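Local coordinates for SusD superfamily protein (Bacteroides vulgatus, PDB 3MYV) that probably binds polysaccharides at the bacterial cell surface, as an outer-membrane member of the SusD family, at residues A[204-209]-A[342-347]; A[191-196]-A[210-215]; A[170-175]-A[198-203]. All blocks are in the same frame, centred on the assembly; numbering follows the deposited sequence. Where two conformers were deposited one is given.

Interaction 1: residues A[204-209]-A[342-347]. With EDO (1,2-ethanediol), chain K.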
ATOM      1  N   ASP A 204       7.024  10.553 -10.402  1.00 14.56           N
ATOM      2  CA  ASP A 204       7.024  10.933 -11.833  1.00 17.74           C
ATOM      3  C   ASP A 204       8.317  10.577 -12.570  1.00 15.17           C
ATOM      4  O   ASP A 204       8.604  11.144 -13.635  1.00 19.55           O
ATOM      5  CB  ASP A 204       6.728  12.448 -12.020  1.00 17.65           C
ATOM      6  CG  ASP A 204       5.606  12.729 -13.029  1.00 29.49           C
ATOM      7  OD1 ASP A 204       5.083  11.801 -13.689  1.00 33.65           O
ATOM      8  OD2 ASP A 204       5.227  13.911 -13.159  1.00 34.27           O
ATOM      9  N   ASP A 205       9.104   9.652 -12.033  1.00 18.45           N
ATOM     10  CA  ASP A 205      10.307   9.181 -12.704  1.00 17.77           C
ATOM     11  C   ASP A 205       9.858   8.005 -13.591  1.00 16.20           C
ATOM     12  O   ASP A 205      10.182   6.856 -13.337  1.00 17.37           O
ATOM     13  CB  ASP A 205      11.369   8.699 -11.708  1.00 17.97           C
ATOM     14  CG  ASP A 205      11.934   9.791 -10.830  1.00 22.37           C
ATOM     15  OD1 ASP A 205      12.208  10.927 -11.306  1.00 20.62           O
ATOM     16  OD2 ASP A 205      12.131   9.481  -9.629  1.00 21.31           O
ATOM     17  N   ASN A 206       9.115   8.307 -14.645  1.00 16.22           N
ATOM     18  CA  ASN A 206       8.499   7.269 -15.462  1.00 17.05           C
ATOM     19  C   ASN A 206       9.491   6.349 -16.158  1.00 15.98           C
ATOM     20  O   ASN A 206       9.271   5.160 -16.193  1.00 13.28           O
ATOM     21  CB  ASN A 206       7.522   7.897 -16.459  1.00 16.14           C
ATOM     22  CG  ASN A 206       6.376   8.584 -15.741  1.00 21.05           C
ATOM     23  OD1 ASN A 206       6.135   9.777 -15.909  1.00 21.55           O
ATOM     24  ND2 ASN A 206       5.718   7.841 -14.877  1.00 14.60           N
ATOM     25  N   ARG A 207      10.602   6.885 -16.667  1.00 15.55           N
ATOM     26  CA  ARG A 207      11.629   6.055 -17.290  0.50 16.71           C
ATOM     27  C   ARG A 207      12.236   5.081 -16.274  1.00 17.22           C
ATOM     28  O   ARG A 207      12.369   3.873 -16.543  1.00 17.10           O
ATOM     29  CB  ARG A 207      12.702   6.952 -17.926  0.50 17.75           C
ATOM     30  CG  ARG A 207      13.906   6.244 -18.510  0.50 19.27           C
ATOM     31  CD  ARG A 207      13.548   5.087 -19.406  0.50 21.92           C
ATOM     32  NE  ARG A 207      12.731   5.467 -20.551  0.50 18.68           N
ATOM     33  CZ  ARG A 207      12.341   4.604 -21.488  0.50 25.14           C
ATOM     34  NH1 ARG A 207      12.703   3.320 -21.410  0.50 15.85           N
ATOM     35  NH2 ARG A 207      11.588   5.022 -22.505  0.50 17.86           N
ATOM     36  N   LYS A 208      12.597   5.599 -15.101  1.00 17.71           N
ATOM     37  CA  LYS A 208      13.148   4.753 -14.039  1.00 14.48           C
ATOM     38  C   LYS A 208      12.138   3.688 -13.606  1.00 14.61           C
ATOM     39  O   LYS A 208      12.512   2.520 -13.443  1.00 14.28           O
ATOM     40  CB  LYS A 208      13.610   5.582 -12.829  1.00 18.38           C
ATOM     41  CG  LYS A 208      14.728   6.593 -13.187  1.00 18.96           C
ATOM     42  CD  LYS A 208      15.344   7.190 -11.921  1.00 18.34           C
ATOM     43  CE  LYS A 208      16.374   8.274 -12.222  1.00 26.54           C
ATOM     44  NZ  LYS A 208      16.750   9.005 -10.963  1.00 28.71           N
ATOM     45  N   ALA A 209      10.876   4.085 -13.435  1.00 14.23           N
ATOM     46  CA  ALA A 209       9.807   3.141 -13.055  1.00 14.23           C
ATOM     47  C   ALA A 209       9.620   2.047 -14.094  1.00 15.67           C
ATOM     48  O   ALA A 209       9.576   0.850 -13.761  1.00 13.81           O
ATOM     49  CB  ALA A 209       8.472   3.873 -12.800  1.00 14.27           C
ATOM     50  N   ALA A 342       2.989  -0.838 -17.194  1.00 12.84           N
ATOM     51  CA  ALA A 342       1.912  -0.413 -18.091  1.00 14.39           C
ATOM     52  C   ALA A 342       1.646   1.072 -17.956  1.00 13.72           C
ATOM     53  O   ALA A 342       1.496   1.775 -18.972  1.00 13.60           O
ATOM     54  CB  ALA A 342       0.598  -1.240 -17.827  1.00 14.47           C
ATOM     55  N   GLU A 343       1.593   1.564 -16.721  1.00 13.47           N
ATOM     56  CA  GLU A 343       1.304   3.001 -16.511  1.00 12.05           C
ATOM     57  C   GLU A 343       2.448   3.907 -16.988  1.00 11.97           C
ATOM     58  O   GLU A 343       2.239   4.914 -17.686  1.00 11.97           O
ATOM     59  CB  GLU A 343       0.946   3.274 -15.056  1.00 11.78           C
ATOM     60  CG  GLU A 343       0.544   4.687 -14.820  1.00 11.31           C
ATOM     61  CD  GLU A 343       0.155   5.011 -13.394  1.00 14.23           C
ATOM     62  OE1 GLU A 343      -0.188   4.111 -12.622  1.00 15.31           O
ATOM     63  OE2 GLU A 343       0.190   6.211 -13.038  1.00 13.54           O
ATOM     64  N   ALA A 344       3.662   3.560 -16.600  1.00 11.61           N
ATOM     65  CA  ALA A 344       4.830   4.347 -16.939  1.00 12.64           C
ATOM     66  C   ALA A 344       5.065   4.290 -18.456  1.00 13.67           C
ATOM     67  O   ALA A 344       5.365   5.311 -19.087  1.00 14.42           O
ATOM     68  CB  ALA A 344       6.065   3.826 -16.151  1.00 12.56           C
ATOM     69  N   GLY A 345       4.898   3.111 -19.044  1.00 13.22           N
ATOM     70  CA  GLY A 345       5.016   2.943 -20.512  1.00 15.70           C
ATOM     71  C   GLY A 345       4.027   3.830 -21.265  1.00 13.96           C
ATOM     72  O   GLY A 345       4.364   4.480 -22.242  1.00 15.81           O
ATOM     73  N   CYS A 346       2.793   3.863 -20.772  1.00 16.27           N
ATOM     74  CA  CYS A 346       1.783   4.704 -21.356  1.00 17.40           C
ATOM     75  C   CYS A 346       2.217   6.177 -21.281  1.00 18.37           C
ATOM     76  O   CYS A 346       2.146   6.893 -22.267  1.00 19.38           O
ATOM     77  CB  CYS A 346       0.466   4.461 -20.639  1.00 18.53           C
ATOM     78  SG  CYS A 346      -0.911   5.309 -21.397  1.00 21.64           S
ATOM     79  N   LYS A 347       2.733   6.610 -20.130  1.00 15.12           N
ATOM     80  CA  LYS A 347       3.196   7.986 -19.985  1.00 16.99           C
ATOM     81  C   LYS A 347       4.416   8.323 -20.825  1.00 18.86           C
ATOM     82  O   LYS A 347       4.591   9.461 -21.231  1.00 17.79           O
ATOM     83  CB  LYS A 347       3.457   8.311 -18.521  1.00 16.23           C
ATOM     84  CG  LYS A 347       2.185   8.319 -17.681  1.00 16.48           C
ATOM     85  CD  LYS A 347       2.480   8.482 -16.185  1.00 14.90           C
ATOM     86  CE  LYS A 347       1.252   8.856 -15.379  1.00 14.57           C
ATOM     87  NZ  LYS A 347       1.454   8.650 -13.898  1.00 14.24           N
TER
HETATM   88  C1  EDO K 520       0.013   5.322 -25.517  1.00 38.75           C
HETATM   89  O1  EDO K 520       0.665   5.255 -26.791  1.00 36.64           O
HETATM   90  C2  EDO K 520       0.354   6.638 -24.833  1.00 39.69           C
HETATM   91  O2  EDO K 520       1.772   6.813 -24.897  1.00 39.76           O
HETATM   92  O   HOH W   1       3.966   8.619 -12.993  1.00 14.85           O
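With chi1 of -63° in Asn-206 and -67° in Lys-347, both side chains set CG opposite their own carbonyl carbon, and this brings the amide of one against the butyl chain of the other. They meet at about a right angle: CG of Asn-206 lies 3.9 Å from CD of Lys-347, so the flat amide rests against methylenes rather than the charge. Beyond CG the lysine is extended, which carries NZ past the asparagine to OE2 of Glu-343 at 2.9 Å, a salt bridge one helical turn back that uses the anti lone pair of that oxygen. NZ also donates to a water at 2.7 Å, and the same water gives a weak 3.4 Å bond to OD1 of Asp-204, the residue that closes the preceding helix in a Schellman motif. Next to these polar groups the backbones come close, the CA atoms of Asn-206 and Ala-344 being 4.9 Å apart. Only small groups fit there: CB of Ala-344 sits 3.5 Å from O of Asn-206 and 4.1 Å from CB of Ala-209. The contact thus docks the start of helix 206-223 onto the later part of helix 334-348. Leu-201 of helix 189-202 packs on Asn-206, Leu-380 of helix 380-391 borders Lys-347, and Arg-387 and Arg-403 pair with Glu-343.

Interaction 2: residues A[191-196]-A[210-215]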
ATOM      1  N   ALA A 191      11.117  -7.667  -3.334  1.00 13.88           N
ATOM      2  CA  ALA A 191      10.160  -6.778  -2.701  1.00 12.90           C
ATOM      3  C   ALA A 191      10.644  -5.354  -2.738  1.00 12.21           C
ATOM      4  O   ALA A 191       9.896  -4.407  -3.086  1.00 12.90           O
ATOM      5  CB  ALA A 191       9.919  -7.216  -1.210  1.00 13.33           C
ATOM      6  N   ALA A 192      11.890  -5.170  -2.324  1.00 12.11           N
ATOM      7  CA  ALA A 192      12.474  -3.826  -2.297  1.00 12.15           C
ATOM      8  C   ALA A 192      12.512  -3.156  -3.673  1.00 14.56           C
ATOM      9  O   ALA A 192      12.272  -1.946  -3.774  1.00 13.13           O
ATOM     10  CB  ALA A 192      13.916  -3.859  -1.686  1.00 10.33           C
ATOM     11  N   ARG A 193      12.837  -3.922  -4.719  1.00 13.63           N
ATOM     12  CA  ARG A 193      12.797  -3.393  -6.088  1.00 14.60           C
ATOM     13  C   ARG A 193      11.355  -3.101  -6.527  1.00 14.45           C
ATOM     14  O   ARG A 193      11.108  -2.101  -7.183  1.00 12.82           O
ATOM     15  CB  ARG A 193      13.466  -4.365  -7.084  1.00 14.33           C
ATOM     16  CG  ARG A 193      14.968  -4.603  -6.796  1.00 14.34           C
ATOM     17  CD  ARG A 193      15.487  -5.785  -7.597  1.00 14.78           C
ATOM     18  NE  ARG A 193      15.554  -5.487  -9.021  1.00 14.16           N
ATOM     19  CZ  ARG A 193      15.588  -6.397  -9.983  1.00 19.71           C
ATOM     20  NH1 ARG A 193      15.468  -7.706  -9.706  1.00 17.46           N
ATOM     21  NH2 ARG A 193      15.717  -6.002 -11.233  1.00 18.89           N
ATOM     22  N   ALA A 194      10.401  -3.948  -6.139  1.00 11.97           N
ATOM     23  CA  ALA A 194       9.005  -3.692  -6.478  1.00 12.50           C
ATOM     24  C   ALA A 194       8.554  -2.362  -5.838  1.00 14.93           C
ATOM     25  O   ALA A 194       7.906  -1.533  -6.488  1.00 11.96           O
ATOM     26  CB  ALA A 194       8.102  -4.878  -6.047  1.00 11.94           C
ATOM     27  N   LEU A 195       8.914  -2.156  -4.566  1.00 16.25           N
ATOM     28  CA  LEU A 195       8.537  -0.941  -3.852  1.00 15.50           C
ATOM     29  C   LEU A 195       9.179   0.299  -4.519  1.00 14.21           C
ATOM     30  O   LEU A 195       8.521   1.334  -4.705  1.00 11.96           O
ATOM     31  CB  LEU A 195       8.942  -1.046  -2.367  1.00 14.89           C
ATOM     32  CG  LEU A 195       8.667   0.148  -1.458  1.00 14.64           C
ATOM     33  CD1 LEU A 195       7.209   0.563  -1.477  1.00 11.81           C
ATOM     34  CD2 LEU A 195       9.134  -0.113  -0.011  1.00 12.22           C
ATOM     35  N   LEU A 196      10.453   0.173  -4.869  1.00 12.66           N
ATOM     36  CA  LEU A 196      11.201   1.247  -5.552  1.00 14.30           C
ATOM     37  C   LEU A 196      10.563   1.614  -6.897  1.00 14.14           C
ATOM     38  O   LEU A 196      10.512   2.794  -7.259  1.00 14.01           O
ATOM     39  CB  LEU A 196      12.663   0.825  -5.753  1.00 12.96           C
ATOM     40  CG  LEU A 196      13.611   1.858  -6.381  1.00 16.42           C
ATOM     41  CD1 LEU A 196      13.548   3.165  -5.590  1.00 17.69           C
ATOM     42  CD2 LEU A 196      15.047   1.357  -6.503  1.00 14.80           C
ATOM     43  N   PHE A 210       9.550   2.437 -15.364  1.00 16.75           N
ATOM     44  CA  PHE A 210       9.389   1.439 -16.440  1.00 15.70           C
ATOM     45  C   PHE A 210      10.585   0.494 -16.472  1.00 15.64           C
ATOM     46  O   PHE A 210      10.428  -0.726 -16.443  1.00 15.73           O
ATOM     47  CB  PHE A 210       9.189   2.095 -17.808  1.00 13.61           C
ATOM     48  CG  PHE A 210       9.116   1.103 -18.913  1.00 14.00           C
ATOM     49  CD1 PHE A 210       7.933   0.433 -19.173  1.00 16.89           C
ATOM     50  CD2 PHE A 210      10.257   0.733 -19.608  1.00 19.61           C
ATOM     51  CE1 PHE A 210       7.879  -0.552 -20.149  1.00 21.85           C
ATOM     52  CE2 PHE A 210      10.209  -0.267 -20.568  1.00 19.28           C
ATOM     53  CZ  PHE A 210       9.018  -0.895 -20.841  1.00 15.44           C
ATOM     54  N   ASP A 211      11.793   1.050 -16.491  1.00 14.96           N
ATOM     55  CA  ASP A 211      12.977   0.217 -16.689  1.00 16.10           C
ATOM     56  C   ASP A 211      13.134  -0.786 -15.537  1.00 13.57           C
ATOM     57  O   ASP A 211      13.492  -1.944 -15.761  1.00 16.13           O
ATOM     58  CB  ASP A 211      14.237   1.061 -16.789  1.00 17.21           C
ATOM     59  CG  ASP A 211      14.349   1.845 -18.074  1.00 21.34           C
ATOM     60  OD1 ASP A 211      13.638   1.550 -19.042  1.00 19.87           O
ATOM     61  OD2 ASP A 211      15.191   2.768 -18.099  1.00 23.08           O
ATOM     62  N   LEU A 212      12.872  -0.336 -14.310  1.00 15.07           N
ATOM     63  CA  LEU A 212      12.964  -1.208 -13.142  1.00 15.49           C
ATOM     64  C   LEU A 212      11.860  -2.252 -13.158  1.00 15.20           C
ATOM     65  O   LEU A 212      12.116  -3.447 -12.902  1.00 13.42           O
ATOM     66  CB  LEU A 212      12.924  -0.398 -11.831  1.00 16.14           C
ATOM     67  CG  LEU A 212      13.037  -1.221 -10.527  1.00 18.91           C
ATOM     68  CD1 LEU A 212      14.222  -2.195 -10.543  1.00 14.79           C
ATOM     69  CD2 LEU A 212      13.161  -0.308  -9.320  1.00 13.26           C
ATOM     70  N   ALA A 213      10.631  -1.823 -13.442  1.00 14.17           N
ATOM     71  CA  ALA A 213       9.479  -2.756 -13.424  1.00 15.10           C
ATOM     72  C   ALA A 213       9.685  -3.823 -14.492  1.00 14.80           C
ATOM     73  O   ALA A 213       9.477  -5.008 -14.257  1.00 15.85           O
ATOM     74  CB  ALA A 213       8.138  -2.017 -13.663  1.00 13.75           C
ATOM     75  N   ASP A 214      10.139  -3.387 -15.658  1.00 13.88           N
ATOM     76  CA  ASP A 214      10.443  -4.300 -16.770  1.00 15.17           C
ATOM     77  C   ASP A 214      11.510  -5.327 -16.376  1.00 15.80           C
ATOM     78  O   ASP A 214      11.359  -6.525 -16.648  1.00 15.74           O
ATOM     79  CB  ASP A 214      10.895  -3.468 -17.982  1.00 16.47           C
ATOM     80  CG  ASP A 214      11.305  -4.333 -19.177  1.00 21.55           C
ATOM     81  OD1 ASP A 214      10.450  -5.023 -19.766  1.00 18.79           O
ATOM     82  OD2 ASP A 214      12.496  -4.311 -19.488  1.00 20.75           O
ATOM     83  N   GLN A 215      12.601  -4.877 -15.743  1.00 15.42           N
ATOM     84  CA  GLN A 215      13.696  -5.795 -15.440  1.00 14.51           C
ATOM     85  C   GLN A 215      13.294  -6.750 -14.336  1.00 14.96           C
ATOM     86  O   GLN A 215      13.717  -7.912 -14.334  1.00 18.07           O
ATOM     87  CB  GLN A 215      14.973  -5.047 -15.030  1.00 15.12           C
ATOM     88  CG  GLN A 215      16.200  -5.971 -14.953  1.00 17.84           C
ATOM     89  CD  GLN A 215      16.509  -6.631 -16.288  1.00 17.51           C
ATOM     90  OE1 GLN A 215      16.728  -5.947 -17.291  1.00 24.84           O
ATOM     91  NE2 GLN A 215      16.520  -7.955 -16.313  1.00 17.40           N
TER
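NH1 of Arg-193 forms a salt bridge with OD2 of Asp-219, while NH2 of Arg-193 comes 3.8 Å from CG of Gln-215, which stands at the guanidinium edge, close to its plane. NE2 of Gln-215 is hydrogen-bonded to OD1 of the same Asp-219, and the guanidinium and amide planes are 9° apart. Helices 189-202 and 206-223, joined by a three-residue link, run antiparallel here at 148° with their local axes 9.4 Å apart, a helical hairpin of the kind on which the tetratricopeptide-like scaffold of SusD proteins is built. Leu-212 fills the space between them. Its CG stands anti to the backbone N (chi1 -179°), and the two methyls divide the work: CD1 lies 3.9 Å from NE of Arg-193, while CD2 lies 3.5 Å from O of Arg-193 and 3.7 Å from CG of Leu-196. The two leucine side chains meet at roughly a right angle. Replacing Leu-212 by an alanine would probably open a gap beside Leu-196 and remove the methyl that lies beside NE of Arg-193. On the far side of helix 206-223, Phe-210 packs against Leu-348 and Ala-352. Val-337 of helix 334-348 touches both helices of the hairpin, at Ala-194 and at Ala-213.

Interaction 3: residues A[170-175]-A[198-203]. With EDO (1,2-ethanediol), chain I.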
ATOM      1  N   THR A 170      17.753   5.861  -0.311  1.00 16.27           N
ATOM      2  CA  THR A 170      17.771   4.795   0.677  1.00 17.33           C
ATOM      3  C   THR A 170      17.442   3.436   0.063  1.00 16.50           C
ATOM      4  O   THR A 170      18.147   2.447   0.281  1.00 16.33           O
ATOM      5  CB  THR A 170      16.791   5.117   1.800  1.00 18.64           C
ATOM      6  OG1 THR A 170      17.230   6.303   2.444  1.00 15.35           O
ATOM      7  CG2 THR A 170      16.736   3.983   2.804  1.00 16.58           C
ATOM      8  N   LEU A 171      16.375   3.391  -0.722  1.00 15.89           N
ATOM      9  CA  LEU A 171      15.943   2.144  -1.312  1.00 16.08           C
ATOM     10  C   LEU A 171      16.891   1.693  -2.439  1.00 16.14           C
ATOM     11  O   LEU A 171      17.181   0.513  -2.533  1.00 16.61           O
ATOM     12  CB  LEU A 171      14.482   2.293  -1.757  1.00 18.12           C
ATOM     13  CG  LEU A 171      13.538   1.115  -1.859  1.00 26.23           C
ATOM     14  CD1 LEU A 171      13.666   0.096  -0.746  1.00 12.35           C
ATOM     15  CD2 LEU A 171      12.135   1.727  -1.980  1.00 23.29           C
ATOM     16  N   GLU A 172      17.440   2.620  -3.238  1.00 16.56           N
ATOM     17  CA  GLU A 172      18.427   2.255  -4.254  1.00 16.75           C
ATOM     18  C   GLU A 172      19.639   1.578  -3.583  1.00 18.41           C
ATOM     19  O   GLU A 172      20.102   0.532  -4.039  1.00 17.72           O
ATOM     20  CB  GLU A 172      18.857   3.480  -5.096  1.00 17.97           C
ATOM     21  CG  GLU A 172      17.739   4.010  -5.979  1.00 16.90           C
ATOM     22  CD  GLU A 172      18.081   5.343  -6.650  1.00 19.44           C
ATOM     23  OE1 GLU A 172      18.963   6.067  -6.150  1.00 19.76           O
ATOM     24  OE2 GLU A 172      17.448   5.675  -7.672  1.00 21.35           O
ATOM     25  N   GLU A 173      20.103   2.132  -2.464  1.00 20.38           N
ATOM     26  CA  GLU A 173      21.192   1.502  -1.728  1.00 19.95           C
ATOM     27  C   GLU A 173      20.780   0.160  -1.092  1.00 18.69           C
ATOM     28  O   GLU A 173      21.534  -0.825  -1.175  1.00 19.02           O
ATOM     29  CB  GLU A 173      21.796   2.459  -0.704  1.00 19.77           C
ATOM     30  CG  GLU A 173      22.975   1.857   0.002  1.00 22.06           C
ATOM     31  CD  GLU A 173      23.616   2.754   1.036  1.00 29.56           C
ATOM     32  OE1 GLU A 173      23.242   3.952   1.135  1.00 26.49           O
ATOM     33  OE2 GLU A 173      24.498   2.232   1.750  1.00 30.55           O
ATOM     34  N   ALA A 174      19.604   0.116  -0.477  1.00 15.80           N
ATOM     35  CA  ALA A 174      19.079  -1.108   0.150  1.00 17.41           C
ATOM     36  C   ALA A 174      19.108  -2.296  -0.813  1.00 17.35           C
ATOM     37  O   ALA A 174      19.561  -3.405  -0.463  1.00 17.35           O
ATOM     38  CB  ALA A 174      17.647  -0.885   0.673  1.00 18.39           C
ATOM     39  N   VAL A 175      18.614  -2.059  -2.024  1.00 18.91           N
ATOM     40  CA  VAL A 175      18.555  -3.084  -3.056  1.00 18.93           C
ATOM     41  C   VAL A 175      19.944  -3.671  -3.284  1.00 19.56           C
ATOM     42  O   VAL A 175      20.082  -4.882  -3.435  1.00 21.33           O
ATOM     43  CB  VAL A 175      17.942  -2.540  -4.377  1.00 18.72           C
ATOM     44  CG1 VAL A 175      18.221  -3.536  -5.567  1.00 17.80           C
ATOM     45  CG2 VAL A 175      16.419  -2.305  -4.217  1.00 15.03           C
ATOM     46  N   ARG A 198       7.403   1.340  -7.607  1.00 14.39           N
ATOM     47  CA  ARG A 198       6.207   2.120  -7.214  1.00 13.40           C
ATOM     48  C   ARG A 198       6.587   3.547  -6.869  1.00 13.44           C
ATOM     49  O   ARG A 198       5.927   4.509  -7.307  1.00 12.99           O
ATOM     50  CB  ARG A 198       5.477   1.441  -6.045  1.00 14.76           C
ATOM     51  CG  ARG A 198       4.253   2.157  -5.517  1.00 12.35           C
ATOM     52  CD  ARG A 198       3.950   1.729  -4.101  1.00 12.49           C
ATOM     53  NE  ARG A 198       3.404   0.367  -4.052  1.00 11.52           N
ATOM     54  CZ  ARG A 198       3.073  -0.263  -2.934  1.00 13.87           C
ATOM     55  NH1 ARG A 198       3.255   0.327  -1.752  1.00 14.92           N
ATOM     56  NH2 ARG A 198       2.576  -1.491  -2.988  1.00 15.49           N
ATOM     57  N   ILE A 199       7.638   3.702  -6.054  1.00 12.69           N
ATOM     58  CA  ILE A 199       8.014   5.025  -5.583  1.00 12.16           C
ATOM     59  C   ILE A 199       8.513   5.892  -6.747  1.00 13.81           C
ATOM     60  O   ILE A 199       8.171   7.084  -6.825  1.00 12.41           O
ATOM     61  CB  ILE A 199       9.002   4.942  -4.367  1.00 12.01           C
ATOM     62  CG1 ILE A 199       8.244   4.418  -3.128  1.00 16.78           C
ATOM     63  CG2 ILE A 199       9.636   6.318  -4.032  1.00 13.28           C
ATOM     64  CD1 ILE A 199       9.163   3.927  -1.978  1.00 15.51           C
ATOM     65  N   TYR A 200       9.303   5.312  -7.653  1.00 13.65           N
ATOM     66  CA  TYR A 200       9.697   6.045  -8.874  1.00 13.81           C
ATOM     67  C   TYR A 200       8.449   6.577  -9.594  1.00 13.12           C
ATOM     68  O   TYR A 200       8.385   7.745  -9.983  1.00 14.26           O
ATOM     69  CB  TYR A 200      10.462   5.154  -9.852  1.00 14.51           C
ATOM     70  CG  TYR A 200      11.919   4.868  -9.564  1.00 17.80           C
ATOM     71  CD1 TYR A 200      12.781   5.839  -9.052  1.00 19.46           C
ATOM     72  CD2 TYR A 200      12.445   3.596  -9.834  1.00 14.45           C
ATOM     73  CE1 TYR A 200      14.131   5.546  -8.825  1.00 15.91           C
ATOM     74  CE2 TYR A 200      13.744   3.307  -9.606  1.00 13.78           C
ATOM     75  CZ  TYR A 200      14.595   4.275  -9.101  1.00 18.88           C
ATOM     76  OH  TYR A 200      15.913   3.926  -8.878  1.00 17.06           O
ATOM     77  N   LEU A 201       7.427   5.744  -9.708  1.00 11.53           N
ATOM     78  CA  LEU A 201       6.177   6.116 -10.401  1.00 10.97           C
ATOM     79  C   LEU A 201       5.452   7.250  -9.697  1.00 12.91           C
ATOM     80  O   LEU A 201       5.044   8.243 -10.333  1.00 15.14           O
ATOM     81  CB  LEU A 201       5.254   4.878 -10.532  1.00 13.51           C
ATOM     82  CG  LEU A 201       3.975   5.027 -11.363  1.00 10.37           C
ATOM     83  CD1 LEU A 201       4.339   5.049 -12.846  1.00 15.60           C
ATOM     84  CD2 LEU A 201       2.922   3.908 -11.069  1.00  9.02           C
ATOM     85  N   TYR A 202       5.316   7.129  -8.378  1.00 11.62           N
ATOM     86  CA  TYR A 202       4.752   8.191  -7.570  1.00 13.70           C
ATOM     87  C   TYR A 202       5.560   9.492  -7.679  1.00 15.71           C
ATOM     88  O   TYR A 202       5.006  10.571  -7.532  1.00 16.30           O
ATOM     89  CB  TYR A 202       4.672   7.795  -6.109  1.00 12.29           C
ATOM     90  CG  TYR A 202       3.446   7.004  -5.674  1.00 14.03           C
ATOM     91  CD1 TYR A 202       3.178   5.742  -6.187  1.00 12.39           C
ATOM     92  CD2 TYR A 202       2.602   7.504  -4.695  1.00 13.56           C
ATOM     93  CE1 TYR A 202       2.081   5.022  -5.763  1.00 14.16           C
ATOM     94  CE2 TYR A 202       1.522   6.776  -4.240  1.00 13.46           C
ATOM     95  CZ  TYR A 202       1.271   5.543  -4.778  1.00 12.85           C
ATOM     96  OH  TYR A 202       0.184   4.842  -4.349  1.00 14.38           O
ATOM     97  N   HIS A 203       6.871   9.361  -7.904  1.00 16.65           N
ATOM     98  CA  HIS A 203       7.773  10.500  -8.054  1.00 15.42           C
ATOM     99  C   HIS A 203       7.845  11.078  -9.490  1.00 16.18           C
ATOM    100  O   HIS A 203       8.595  12.032  -9.746  1.00 17.62           O
ATOM    101  CB  HIS A 203       9.164  10.095  -7.566  1.00 15.54           C
ATOM    102  CG  HIS A 203      10.071  11.255  -7.259  1.00 17.10           C
ATOM    103  ND1 HIS A 203      11.316  11.398  -7.844  1.00 17.66           N
ATOM    104  CD2 HIS A 203       9.926  12.303  -6.417  1.00 15.55           C
ATOM    105  CE1 HIS A 203      11.888  12.499  -7.379  1.00 20.56           C
ATOM    106  NE2 HIS A 203      11.068  13.065  -6.507  1.00 15.64           N
TER
HETATM  107  C1  EDO I 516      -0.594  -0.767   0.498  1.00 34.68           C
HETATM  108  O1  EDO I 516      -1.145   0.182  -0.406  1.00 30.09           O
HETATM  109  C2  EDO I 516       0.788  -1.227   0.026  1.00 27.42           C
HETATM  110  O2  EDO I 516       1.849  -0.298   0.434  1.00 23.79           O
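Glu-172 reaches across to Tyr-200 along an extended chain that leaves helix 160-177 with CG anti to the carbonyl carbon (chi1 -68°). From CB the chain runs outward, and it first meets the tyrosine at CG of Glu-172, 3.4 Å from OH of Tyr-200; this CG also brushes Leu-196. CD lies at 3.4 Å from the same OH. At the tip, OE2 of Glu-172 receives the phenol proton in a short hydrogen bond, 2.6 Å from OH of Tyr-200, on its anti lone pair. The angle at OH of Tyr-200, between its CZ and OE2 of Glu-172, is 118°, and OE2 lies near the plane of the ring at its edge, 3.5 Å from CE1 of Tyr-200. The bond therefore follows the geometry expected of a phenol, although the carboxylate plane is turned 57° from the ring. Around the tyrosine, Lys-208 and Leu-212 of helix 206-223 pack on the ring, and Ala-209 of the same helix packs on the CB end of the side chain. Deeper between helices 160-177 and 189-202 the contact becomes apolar: CD2 of Leu-171 meets CD1 of Ile-199 at 3.7 Å, and Ile-199 goes on to Ile-167, Ile-168 and Phe-122. On another side of helix 189-202, Arg-198 pairs with Glu-336 and donates from NH1 to O2 of a 1,2-ethanediol at 2.7 Å, a molecule probably taken up from the crystallisation liquor. These helices belong to the helical framework of the SusD fold. A carboxylate receiving so short a bond from a phenol is likely to be stabilised as the anion, and the nearby ammonium group of Lys-208 would probably add to that effect.

Helix 206-223 serves both interaction 1 and interaction 2, helix 189-202 both interaction 2 and interaction 3, so the three contacts step from helix 334-348 to helix 160-177. Their centres lie 8 to 13 Å apart. Interaction 3 is the buried one, with leucine and isoleucine in its interior and a single direct hydrogen bond across. The other two are only partly buried and make no hydrogen bond across their own segments: interaction 1 packs an asparagine on lysine methylenes and an alanine, with a weak water link at its edge, interaction 2 relies on a leucine and a carboxylate beyond its segments. Tyr-200 links the set, touching Leu-212 of interaction 2 and Lys-208 of interaction 1.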